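Side-chain contact in conserved hypothetical protein (Streptococcus pneumoniae, PDB 2GK4), which is of unknown function but, as a DNA/pantothenate metabolism flavoprotein family member with a Rossmann-like domain, probably acts in coenzyme A biosynthesis: residues G29-G32 with K33-E37. Residues are numbered along the deposited sequence; the frame is centred on the assembly and turned at random.
Sequences GHLG and KIITE
With CG of H30 anti to the backbone N (chi1 -168°) and CG1 of I34 beside its own N and anti to its carbonyl carbon (chi1 -64°), the two side chains meet one helical turn apart. The methyl CD1 of I34 sits over one face of the imidazole, shifted toward its rim; it lies 4.0 Å from the H30 ring centroid, a CH-pi contact, and is nearest to H30 NE2 at 3.7 Å. A similar i to i+4 pairing brings I35 CD1 to within 3.9 Å of L31 CG, an apolar contact; both side chains also touch F160 of strand 156-163. These pairs occupy the first turns of helix 30-41, whose N-cap position is held by G29 with a positive phi. The helix packs against the parallel strands of the central sheet of a Rossmann-like alpha-beta-alpha sandwich, with helix 216-228 alongside: K216 and A220 touch I34, and L223 touches I35. Regular i to i+4 backbone bonds begin with K33 N to G29 O (3.0 Å), followed by I34 N to H30 O and I35 N to L31 O. At G32, which has no side chain, the carbonyl oxygen accepts two bonds: T36 N at 3.0 Å and T36 OG1 at 2.9 Å, reaching it from opposite faces of the carbonyl plane. The hydroxyl of this buried threonine thus donates back to its own helix, while its side chain packs on V46 and L48 of strand 45-50. K33 sets NZ 2.6 Å from E37 OE2, a salt bridge on the syn side of the carboxylate, 25° out of its plane.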
loop_
_atom_site.group_PDB
_atom_site.type_symbol
_atom_site.label_atom_id
_atom_site.label_comp_id
_atom_site.label_asym_id
_atom_site.label_seq_id
_atom_site.Cartn_x
_atom_site.Cartn_y
_atom_site.Cartn_z
ATOM N N GLY A 29 -0.819 -11.868 5.328
ATOM C CA GLY A 29 -1.825 -12.824 5.817
ATOM C C GLY A 29 -1.518 -14.292 5.512
ATOM O O GLY A 29 -2.434 -15.101 5.364
ATOM N N HIS A 30 -0.235 -14.648 5.429
ATOM C CA HIS A 30 0.141 -16.059 5.232
ATOM C C HIS A 30 -0.468 -16.999 6.275
ATOM O O HIS A 30 -0.943 -18.077 5.954
ATOM C CB HIS A 30 1.660 -16.229 5.185
ATOM C CG HIS A 30 2.109 -17.580 4.713
ATOM N ND1 HIS A 30 3.294 -18.153 5.127
ATOM C CD2 HIS A 30 1.540 -18.474 3.861
ATOM C CE1 HIS A 30 3.438 -19.335 4.552
ATOM N NE2 HIS A 30 2.391 -19.556 3.779
ATOM N N LEU A 31 -0.447 -16.602 7.534
ATOM C CA LEU A 31 -0.984 -17.477 8.568
ATOM C C LEU A 31 -2.498 -17.659 8.410
ATOM O O LEU A 31 -2.996 -18.787 8.479
ATOM C CB LEU A 31 -0.607 -16.943 9.921
ATOM C CG LEU A 31 -1.051 -17.771 11.124
ATOM C CD1 LEU A 31 -0.556 -19.224 11.085
ATOM C CD2 LEU A 31 -0.527 -17.052 12.359
ATOM N N GLY A 32 -3.202 -16.567 8.107
ATOM C CA GLY A 32 -4.624 -16.628 7.774
ATOM C C GLY A 32 -4.942 -17.616 6.661
ATOM O O GLY A 32 -5.919 -18.371 6.740
ATOM N N LYS A 33 -4.110 -17.603 5.620
ATOM C CA LYS A 33 -4.264 -18.525 4.504
ATOM C C LYS A 33 -4.148 -19.970 4.966
ATOM O O LYS A 33 -4.985 -20.795 4.613
ATOM C CB LYS A 33 -3.229 -18.215 3.406
ATOM C CG LYS A 33 -3.207 -19.244 2.257
ATOM C CD LYS A 33 -2.182 -18.813 1.228
ATOM C CE LYS A 33 -2.203 -19.714 0.031
ATOM N NZ LYS A 33 -1.485 -20.993 0.346
ATOM N N ILE A 34 -3.138 -20.278 5.784
ATOM C CA ILE A 34 -2.911 -21.670 6.224
ATOM C C ILE A 34 -4.038 -22.126 7.144
ATOM O O ILE A 34 -4.526 -23.261 7.035
ATOM C CB ILE A 34 -1.539 -21.839 6.925
ATOM C CG1 ILE A 34 -0.385 -21.546 5.938
ATOM C CG2 ILE A 34 -1.376 -23.278 7.469
ATOM C CD1 ILE A 34 0.996 -21.513 6.619
ATOM N N ILE A 35 -4.490 -21.237 8.023
ATOM C CA ILE A 35 -5.608 -21.574 8.902
ATOM C C ILE A 35 -6.846 -21.907 8.079
ATOM O O ILE A 35 -7.515 -22.919 8.319
ATOM C CB ILE A 35 -5.864 -20.431 9.899
ATOM C CG1 ILE A 35 -4.677 -20.409 10.897
ATOM C CG2 ILE A 35 -7.216 -20.632 10.623
ATOM C CD1 ILE A 35 -4.624 -19.080 11.735
ATOM N N THR A 36 -7.117 -21.065 7.089
ATOM C CA THR A 36 -8.286 -21.249 6.233
ATOM C C THR A 36 -8.189 -22.575 5.481
ATOM O O THR A 36 -9.164 -23.335 5.473
ATOM C CB THR A 36 -8.476 -20.053 5.272
ATOM O OG1 THR A 36 -8.661 -18.846 6.044
ATOM C CG2 THR A 36 -9.714 -20.262 4.357
ATOM N N GLU A 37 -7.046 -22.838 4.837
ATOM C CA GLU A 37 -6.821 -24.142 4.155
ATOM C C GLU A 37 -7.051 -25.324 5.086
ATOM O O GLU A 37 -7.682 -26.308 4.715
ATOM C CB GLU A 37 -5.395 -24.220 3.629
ATOM C CG GLU A 37 -5.141 -23.244 2.512
ATOM C CD GLU A 37 -3.665 -23.132 2.148
ATOM O OE1 GLU A 37 -2.762 -23.554 2.932
ATOM O OE2 GLU A 37 -3.407 -22.580 1.071
#